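ZYG-9 (Caenorhabditis elegans, PDB 2OF3) organizes microtubules and spindle poles during mitosis and meiosis in one-cell embryos, and here contributes one TOG domain of the XMAP215/Dis1 family. Local coordinates at residues A[136-141]-A[154-159]; A[164-169]-A[204-209]; A[170-175]-A[189-194]. One frame throughout, in Å; residues are numbered along the deposited sequence.

In the fold
Five helices carry the three contacts, all inside one all-helical TOG domain. Along the chain, contact 1 joins helix 127-139 to helix 146-163 and closes before the other two open; contact 3 then pairs helix 165-174 with helix 181-198, and contact 2 spans it, bringing the start of helix 165-174 to the segment 204-209. Contacts 2 and 3, which share helix 165-174, have centres about 8 Å apart. Contact 1 lies about 11 Å from contact 3 and about 17 Å from contact 2, centre to centre. Leu138 CD2 meets Leu172 CD2 at 3.9 Å, which makes contacts 1 and 3 neighbours in one apolar interior, consistent with a domain built by stacking successive helix pairs.

Contact 1: residues A[136-141]-A[154-159]; sequences YLLLKT and DIVNVL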
loop_
_atom_site.group_PDB
_atom_site.type_symbol
_atom_site.label_atom_id
_atom_site.label_comp_id
_atom_site.label_asym_id
_atom_site.label_seq_id
_atom_site.Cartn_x
_atom_site.Cartn_y
_atom_site.Cartn_z
ATOM N N TYR A 136 -3.413 -4.296 -1.512
ATOM C CA TYR A 136 -4.416 -3.840 -2.500
ATOM C C TYR A 136 -4.131 -2.440 -2.977
ATOM O O TYR A 136 -4.384 -2.136 -4.141
ATOM C CB TYR A 136 -5.820 -3.895 -1.927
ATOM C CG TYR A 136 -6.137 -5.298 -1.517
ATOM C CD1 TYR A 136 -6.422 -6.261 -2.484
ATOM C CD2 TYR A 136 -6.086 -5.673 -0.161
ATOM C CE1 TYR A 136 -6.669 -7.615 -2.118
ATOM C CE2 TYR A 136 -6.322 -7.033 0.244
ATOM C CZ TYR A 136 -6.615 -7.962 -0.755
ATOM O OH TYR A 136 -6.847 -9.246 -0.383
ATOM N N LEU A 137 -3.620 -1.577 -2.093
ATOM C CA LEU A 137 -3.241 -0.212 -2.506
ATOM C C LEU A 137 -2.171 -0.290 -3.576
ATOM O O LEU A 137 -2.171 0.541 -4.517
ATOM C CB LEU A 137 -2.731 0.623 -1.334
ATOM C CG LEU A 137 -2.189 2.020 -1.669
ATOM C CD1 LEU A 137 -3.344 3.017 -1.953
ATOM C CD2 LEU A 137 -1.363 2.456 -0.508
ATOM N N LEU A 138 -1.266 -1.266 -3.450
ATOM C CA LEU A 138 -0.198 -1.441 -4.441
ATOM C C LEU A 138 -0.685 -1.832 -5.834
ATOM O O LEU A 138 -0.002 -1.541 -6.840
ATOM C CB LEU A 138 0.909 -2.386 -3.920
ATOM C CG LEU A 138 1.669 -1.869 -2.715
ATOM C CD1 LEU A 138 2.654 -2.928 -2.283
ATOM C CD2 LEU A 138 2.371 -0.553 -2.989
ATOM N N LEU A 139 -1.867 -2.426 -5.939
ATOM C CA LEU A 139 -2.469 -2.636 -7.239
ATOM C C LEU A 139 -2.659 -1.316 -8.028
ATOM O O LEU A 139 -2.518 -1.284 -9.262
ATOM C CB LEU A 139 -3.827 -3.352 -7.128
ATOM C CG LEU A 139 -3.824 -4.775 -6.537
ATOM C CD1 LEU A 139 -5.299 -5.304 -6.340
ATOM C CD2 LEU A 139 -2.965 -5.739 -7.398
ATOM N N LYS A 140 -2.960 -0.235 -7.311
ATOM C CA LYS A 140 -3.359 1.007 -7.904
ATOM C C LYS A 140 -2.142 1.787 -8.322
ATOM O O LYS A 140 -2.268 2.812 -9.046
ATOM C CB LYS A 140 -4.159 1.811 -6.866
ATOM C CG LYS A 140 -5.496 1.142 -6.499
ATOM C CD LYS A 140 -6.489 1.113 -7.635
ATOM C CE LYS A 140 -6.507 -0.276 -8.250
ATOM N NZ LYS A 140 -7.330 -0.261 -9.502
ATOM N N THR A 141 -0.955 1.340 -7.882
ATOM C CA THR A 141 0.300 1.833 -8.487
ATOM C C THR A 141 0.370 1.521 -9.982
ATOM O O THR A 141 1.136 2.156 -10.701
ATOM C CB THR A 141 1.611 1.338 -7.793
ATOM O OG1 THR A 141 1.797 -0.073 -8.003
ATOM C CG2 THR A 141 1.601 1.669 -6.301
ATOM N N ASP A 154 1.842 9.032 -2.758
ATOM C CA ASP A 154 1.760 9.901 -1.556
ATOM C C ASP A 154 1.190 9.142 -0.365
ATOM O O ASP A 154 1.651 9.347 0.773
ATOM C CB ASP A 154 0.891 11.146 -1.782
ATOM C CG ASP A 154 1.480 12.109 -2.824
ATOM O OD1 ASP A 154 2.745 12.162 -2.966
ATOM O OD2 ASP A 154 0.670 12.795 -3.506
ATOM N N ILE A 155 0.206 8.274 -0.600
ATOM C CA ILE A 155 -0.308 7.406 0.516
ATOM C C ILE A 155 0.753 6.376 0.937
ATOM O O ILE A 155 0.980 6.166 2.093
ATOM C CB ILE A 155 -1.659 6.682 0.155
ATOM C CG1 ILE A 155 -2.784 7.684 -0.052
ATOM C CG2 ILE A 155 -2.067 5.600 1.211
ATOM C CD1 ILE A 155 -3.772 7.170 -1.098
ATOM N N VAL A 156 1.445 5.767 -0.014
ATOM C CA VAL A 156 2.533 4.853 0.312
ATOM C C VAL A 156 3.573 5.569 1.168
ATOM O O VAL A 156 4.113 4.970 2.082
ATOM C CB VAL A 156 3.162 4.292 -0.963
ATOM C CG1 VAL A 156 4.418 3.462 -0.608
ATOM C CG2 VAL A 156 2.149 3.380 -1.698
ATOM N N ASN A 157 3.914 6.823 0.857
ATOM C CA ASN A 157 4.954 7.577 1.604
ATOM C C ASN A 157 4.555 7.828 3.063
ATOM O O ASN A 157 5.404 7.771 3.970
ATOM C CB ASN A 157 5.278 8.932 0.911
ATOM C CG ASN A 157 6.100 8.768 -0.369
ATOM O OD1 ASN A 157 6.680 7.695 -0.639
ATOM N ND2 ASN A 157 6.153 9.846 -1.185
ATOM N N VAL A 158 3.277 8.071 3.316
ATOM C CA VAL A 158 2.794 8.151 4.727
ATOM C C VAL A 158 2.882 6.783 5.464
ATOM O O VAL A 158 3.395 6.696 6.591
ATOM C CB VAL A 158 1.343 8.725 4.795
ATOM C CG1 VAL A 158 0.854 8.832 6.226
ATOM C CG2 VAL A 158 1.303 10.123 4.099
ATOM N N LEU A 159 2.419 5.716 4.823
ATOM C CA LEU A 159 2.491 4.392 5.404
ATOM C C LEU A 159 3.912 3.941 5.667
ATOM O O LEU A 159 4.158 3.221 6.620
ATOM C CB LEU A 159 1.816 3.367 4.469
ATOM C CG LEU A 159 0.295 3.388 4.444
ATOM C CD1 LEU A 159 -0.254 2.699 3.177
ATOM C CD2 LEU A 159 -0.203 2.704 5.709
#
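The backbones of segments 136-141 and 154-159 approach most closely at Leu137 and Val156, whose CA atoms are 8.2 Å apart, a spacing that places side chains rather than main chains at the interface. Leu137 takes part in three of the four residue contacts, chiefly through one methyl group, CD2. Its CG stands anti to the backbone N (chi1 175°), and from there CD2 reaches three residues of helix 146-163. That methyl lies 3.7 Å from Ile155 CG2 and 3.8 Å from Val156 CG2. One helical turn beyond Ile155, Leu159 adds its CD1, 3.9 Å from Leu137 CD2. Leu138 contributes from beside Leu137: its CD2 meets Val156 CG2 at 4.1 Å, the two side chains crossing at about a right angle, and Val156 CG2 is thereby touched by two leucines. No hydrogen bond spans the segments. The nearby polar bond is local, Thr141 OG1 donating to Leu138 O over 2.6 Å in the plane of the carbonyl, which also accepts from Thr141 N. Each of the four closest approaches is methyl to methyl, and all five touching residues are buried, which together define an apolar, buried junction. Around it, helix 101-120 packs on Ile155 through Leu108 and Lys112, helix 181-198 reaches Thr141 through Gln183 and Glu186, and Phe96 of a loop lies against Leu137.

Contact 2: residues A[164-169]-A[204-209]; sequences GPLKMT and KSLSVE
Leu206 projects from the turn before helix 208-212 onto the first turn of helix 165-174, and its side chain can be traced outward. CB leaves the backbone toward the opposing helix, and CG lies anti to the carbonyl carbon (chi1 -58°), where it comes within 4.2 Å of Leu166 CD1. The closer approaches belong to the tip. Leu206 CD1 is 3.7 Å from Thr169 CB and 3.8 Å from Thr169 CG2, and the same methyl lies 3.8 Å from the backbone O of Leu166. Leu166 CD1 completes this setting at 3.9 Å from Leu206 CD1, the two leucines meeting at a slant. One methyl therefore rests between the side chains of Leu166 and Thr169, roughly one turn apart on the helix. On one flank Leu166 CD1 also approaches Ser205 OG at 4.1 Å, where the residues are exposed; on the buried flank Thr169 CG2 meets Val208 CG2 at 4.0 Å, the two side chains crossing at about a right angle. Thr169 turns CB and CG2 to this surface while its hydroxyl is bound within its own helix: OG1 donates to Pro165 O over 2.6 Å, tilted 33° from the carbonyl plane, and Thr169 N reaches the same oxygen from the other face. Beyond the two segments, Leu203 packs on Thr169 and Pro165, and Val208 continues onto Ile191 and Val230. With no hydrogen bond or salt bridge between the segments, and with Leu166 and Ser205 exposed, the contact probably rests on van der Waals packing and a partial withdrawal of methyl groups from water, not on directional bonds.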
loop_
_atom_site.group_PDB
_atom_site.type_symbol
_atom_site.label_atom_id
_atom_site.label_comp_id
_atom_site.label_asym_id
_atom_site.label_seq_id
_atom_site.Cartn_x
_atom_site.Cartn_y
_atom_site.Cartn_z
ATOM N N GLY A 164 7.282 1.496 8.362
ATOM C CA GLY A 164 8.724 1.355 8.280
ATOM C C GLY A 164 9.143 0.497 7.102
ATOM O O GLY A 164 8.423 -0.430 6.710
ATOM N N PRO A 165 10.317 0.796 6.512
ATOM C CA PRO A 165 10.837 0.019 5.399
ATOM C C PRO A 165 10.956 -1.470 5.578
ATOM O O PRO A 165 10.668 -2.235 4.639
ATOM C CB PRO A 165 12.200 0.641 5.175
ATOM C CG PRO A 165 11.903 2.058 5.395
ATOM C CD PRO A 165 11.155 1.984 6.735
ATOM N N LEU A 166 11.358 -1.915 6.762
ATOM C CA LEU A 166 11.507 -3.343 6.963
ATOM C C LEU A 166 10.213 -4.100 6.827
ATOM O O LEU A 166 10.202 -5.189 6.291
ATOM C CB LEU A 166 12.212 -3.650 8.309
ATOM C CG LEU A 166 12.349 -5.142 8.697
ATOM C CD1 LEU A 166 13.238 -5.937 7.702
ATOM C CD2 LEU A 166 12.896 -5.273 10.121
ATOM N N LYS A 167 9.114 -3.567 7.334
ATOM C CA LYS A 167 7.838 -4.275 7.195
ATOM C C LYS A 167 7.121 -3.977 5.875
ATOM O O LYS A 167 6.290 -4.762 5.473
ATOM C CB LYS A 167 6.866 -3.938 8.345
ATOM C CG LYS A 167 7.265 -4.422 9.742
ATOM C CD LYS A 167 7.137 -5.938 9.898
ATOM C CE LYS A 167 7.380 -6.416 11.387
ATOM N NZ LYS A 167 6.756 -5.450 12.407
ATOM N N MET A 168 7.409 -2.847 5.213
ATOM C CA MET A 168 6.833 -2.539 3.899
ATOM C C MET A 168 7.445 -3.342 2.755
ATOM O O MET A 168 6.748 -3.749 1.827
ATOM C CB MET A 168 6.983 -1.035 3.606
ATOM C CG MET A 168 5.977 -0.069 4.381
ATOM S SD MET A 168 4.203 -0.209 4.031
ATOM C CE MET A 168 4.185 0.630 2.476
ATOM N N THR A 169 8.751 -3.582 2.820
ATOM C CA THR A 169 9.514 -4.109 1.670
ATOM C C THR A 169 9.058 -5.466 1.207
ATOM O O THR A 169 8.960 -5.666 -0.001
ATOM C CB THR A 169 11.021 -4.049 1.932
ATOM O OG1 THR A 169 11.365 -2.681 2.129
ATOM C CG2 THR A 169 11.876 -4.631 0.752
ATOM N N LYS A 204 18.700 -6.197 5.103
ATOM C CA LYS A 204 19.511 -7.359 4.766
ATOM C C LYS A 204 18.841 -8.752 4.817
ATOM O O LYS A 204 19.220 -9.622 4.001
ATOM C CB LYS A 204 20.796 -7.365 5.582
ATOM C CG LYS A 204 21.859 -6.339 5.096
ATOM C CD LYS A 204 22.154 -6.330 3.557
ATOM C CE LYS A 204 23.649 -5.984 3.251
ATOM N NZ LYS A 204 24.361 -4.926 4.132
ATOM N N SER A 205 17.874 -8.975 5.729
ATOM C CA SER A 205 17.176 -10.294 5.822
ATOM C C SER A 205 16.244 -10.561 4.650
ATOM O O SER A 205 15.763 -11.702 4.457
ATOM C CB SER A 205 16.357 -10.413 7.120
ATOM O OG SER A 205 15.327 -9.422 7.184
ATOM N N LEU A 206 16.001 -9.521 3.849
ATOM C CA LEU A 206 14.986 -9.595 2.791
ATOM C C LEU A 206 15.503 -9.986 1.395
ATOM O O LEU A 206 14.702 -10.293 0.491
ATOM C CB LEU A 206 14.175 -8.288 2.740
ATOM C CG LEU A 206 13.477 -7.955 4.082
ATOM C CD1 LEU A 206 12.655 -6.709 3.888
ATOM C CD2 LEU A 206 12.600 -9.156 4.531
ATOM N N SER A 207 16.817 -10.027 1.208
ATOM C CA SER A 207 17.326 -10.484 -0.089
ATOM C C SER A 207 16.823 -9.540 -1.234
ATOM O O SER A 207 16.383 -10.004 -2.290
ATOM C CB SER A 207 16.892 -11.929 -0.390
ATOM O OG SER A 207 17.644 -12.862 0.382
ATOM N N VAL A 208 16.900 -8.241 -0.981
ATOM C CA VAL A 208 16.512 -7.257 -1.953
ATOM C C VAL A 208 17.360 -7.379 -3.229
ATOM O O VAL A 208 16.798 -7.476 -4.315
ATOM C CB VAL A 208 16.641 -5.835 -1.383
ATOM C CG1 VAL A 208 16.423 -4.795 -2.485
ATOM C CG2 VAL A 208 15.648 -5.635 -0.211
ATOM N N GLU A 209 18.684 -7.400 -3.108
ATOM C CA GLU A 209 19.566 -7.436 -4.306
ATOM C C GLU A 209 19.244 -8.599 -5.194
ATOM O O GLU A 209 19.054 -8.418 -6.393
ATOM C CB GLU A 209 21.055 -7.431 -3.958
ATOM C CG GLU A 209 21.488 -6.337 -3.016
ATOM C CD GLU A 209 21.448 -6.764 -1.520
ATOM O OE1 GLU A 209 20.593 -7.585 -1.100
ATOM O OE2 GLU A 209 22.283 -6.248 -0.757
#

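Contact 3: residues A[170-175]-A[189-194]; sequences PMLLDA and LVIEYY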
loop_
_atom_site.group_PDB
_atom_site.type_symbol
_atom_site.label_atom_id
_atom_site.label_comp_id
_atom_site.label_asym_id
_atom_site.label_seq_id
_atom_site.Cartn_x
_atom_site.Cartn_y
_atom_site.Cartn_z
ATOM N N PRO A 170 8.752 -6.414 2.133
ATOM C CA PRO A 170 8.230 -7.727 1.677
ATOM C C PRO A 170 6.969 -7.624 0.770
ATOM O O PRO A 170 6.806 -8.415 -0.197
ATOM C CB PRO A 170 7.878 -8.442 3.014
ATOM C CG PRO A 170 8.744 -7.801 4.048
ATOM C CD PRO A 170 8.922 -6.360 3.612
ATOM N N MET A 171 6.079 -6.663 1.054
ATOM C CA MET A 171 4.861 -6.466 0.249
ATOM C C MET A 171 5.246 -5.811 -1.079
ATOM O O MET A 171 4.672 -6.142 -2.112
ATOM C CB MET A 171 3.871 -5.573 1.021
ATOM C CG MET A 171 3.131 -6.350 2.215
ATOM S SD MET A 171 2.003 -5.423 3.247
ATOM C CE MET A 171 3.044 -4.204 3.869
ATOM N N LEU A 172 6.198 -4.867 -1.043
ATOM C CA LEU A 172 6.706 -4.238 -2.270
ATOM C C LEU A 172 7.422 -5.268 -3.144
ATOM O O LEU A 172 7.209 -5.267 -4.365
ATOM C CB LEU A 172 7.621 -3.067 -1.957
ATOM C CG LEU A 172 6.892 -1.857 -1.396
ATOM C CD1 LEU A 172 7.941 -1.035 -0.704
ATOM C CD2 LEU A 172 6.186 -1.058 -2.542
ATOM N N LEU A 173 8.206 -6.180 -2.535
ATOM C CA LEU A 173 8.829 -7.311 -3.281
ATOM C C LEU A 173 7.802 -8.213 -3.869
ATOM O O LEU A 173 7.906 -8.625 -5.057
ATOM C CB LEU A 173 9.891 -8.091 -2.437
ATOM C CG LEU A 173 11.136 -7.300 -1.998
ATOM C CD1 LEU A 173 11.943 -8.092 -0.955
ATOM C CD2 LEU A 173 12.084 -6.880 -3.220
ATOM N N ASP A 174 6.774 -8.529 -3.096
ATOM C CA ASP A 174 5.717 -9.408 -3.584
ATOM C C ASP A 174 4.991 -8.814 -4.794
ATOM O O ASP A 174 4.590 -9.523 -5.737
ATOM C CB ASP A 174 4.701 -9.679 -2.471
ATOM C CG ASP A 174 4.003 -11.037 -2.657
ATOM O OD1 ASP A 174 4.729 -12.081 -2.803
ATOM O OD2 ASP A 174 2.734 -11.074 -2.688
ATOM N N ALA A 175 4.786 -7.502 -4.735
ATOM C CA ALA A 175 4.201 -6.730 -5.858
ATOM C C ALA A 175 4.936 -6.881 -7.167
ATOM O O ALA A 175 4.367 -6.648 -8.176
ATOM C CB ALA A 175 4.119 -5.261 -5.485
ATOM N N LEU A 189 10.691 1.663 -7.409
ATOM C CA LEU A 189 11.014 3.073 -7.065
ATOM C C LEU A 189 10.866 3.341 -5.569
ATOM O O LEU A 189 11.642 4.093 -5.006
ATOM C CB LEU A 189 10.125 4.074 -7.855
ATOM C CG LEU A 189 10.408 4.086 -9.367
ATOM C CD1 LEU A 189 9.419 4.998 -10.021
ATOM C CD2 LEU A 189 11.869 4.499 -9.736
ATOM N N VAL A 190 9.855 2.774 -4.935
ATOM C CA VAL A 190 9.737 2.888 -3.467
ATOM C C VAL A 190 10.945 2.196 -2.743
ATOM O O VAL A 190 11.587 2.800 -1.860
ATOM C CB VAL A 190 8.379 2.322 -2.937
ATOM C CG1 VAL A 190 8.308 2.510 -1.387
ATOM C CG2 VAL A 190 7.188 3.071 -3.595
ATOM N N ILE A 191 11.272 0.967 -3.140
ATOM C CA ILE A 191 12.472 0.307 -2.629
ATOM C C ILE A 191 13.696 1.157 -2.862
ATOM O O ILE A 191 14.501 1.324 -1.955
ATOM C CB ILE A 191 12.625 -1.083 -3.225
ATOM C CG1 ILE A 191 11.455 -2.002 -2.762
ATOM C CG2 ILE A 191 14.047 -1.671 -2.890
ATOM C CD1 ILE A 191 11.268 -3.349 -3.566
ATOM N N GLU A 192 13.860 1.739 -4.052
ATOM C CA GLU A 192 15.006 2.578 -4.284
ATOM C C GLU A 192 15.047 3.744 -3.272
ATOM O O GLU A 192 16.092 4.088 -2.722
ATOM C CB GLU A 192 15.004 3.100 -5.728
ATOM C CG GLU A 192 16.206 3.974 -5.984
ATOM C CD GLU A 192 16.120 4.811 -7.233
ATOM O OE1 GLU A 192 15.226 4.568 -8.085
ATOM O OE2 GLU A 192 16.987 5.712 -7.358
ATOM N N TYR A 193 13.909 4.357 -3.003
ATOM C CA TYR A 193 13.850 5.460 -2.080
ATOM C C TYR A 193 14.194 5.057 -0.626
ATOM O O TYR A 193 14.852 5.808 0.098
ATOM C CB TYR A 193 12.463 6.035 -2.224
ATOM C CG TYR A 193 11.941 6.937 -1.152
ATOM C CD1 TYR A 193 12.393 8.261 -1.013
ATOM C CD2 TYR A 193 10.929 6.483 -0.322
ATOM C CE1 TYR A 193 11.844 9.109 -0.002
ATOM C CE2 TYR A 193 10.382 7.284 0.648
ATOM C CZ TYR A 193 10.829 8.598 0.813
ATOM O OH TYR A 193 10.191 9.353 1.815
ATOM N N TYR A 194 13.749 3.879 -0.195
ATOM C CA TYR A 194 14.123 3.347 1.123
ATOM C C TYR A 194 15.649 3.225 1.262
ATOM O O TYR A 194 16.253 3.552 2.309
ATOM C CB TYR A 194 13.494 1.972 1.313
ATOM C CG TYR A 194 11.978 1.935 1.480
ATOM C CD1 TYR A 194 11.226 3.087 1.734
ATOM C CD2 TYR A 194 11.301 0.695 1.481
ATOM C CE1 TYR A 194 9.813 3.005 1.923
ATOM C CE2 TYR A 194 9.924 0.605 1.656
ATOM C CZ TYR A 194 9.184 1.757 1.883
ATOM O OH TYR A 194 7.806 1.617 2.069
#
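Leu172 and Ile191 mark the closest backbone approach of helices 170-174 and 189-194, with CA atoms 7.4 Å apart and axes 10.3 Å apart at their nearest. The tight part is gathered around Leu172 CD1, which lies 3.6 Å from Val190 CG1 and 3.5 Å from Tyr194 CE2. Leucine and tyrosine reach toward each other tip to tip, the methyl approaching the ring obliquely; the tyrosine hydroxyl is hydrogen-bonded to Ser160 of helix 146-163. Packing is slacker at Leu172 CB, 4.0 Å from Ile191 CD1. The solvent side differs in extent, not in distance: partly exposed Leu173 offers a single methyl, CD2, 3.6 Å from Ile191 CD1, the two side chains crossing at about a right angle. An alanine in place of Ile191 would probably leave Leu173 CD2 without its mate across the interface and open a gap beside Leu172 CB. The helices run largely antiparallel, at 146° between their N-to-C directions, and Ile191 continues onto Val230. The result is an antiparallel pair of consecutive helices with an apolar seam, backed by helix 221-238, as in the HEAT-like architecture of TOG domains.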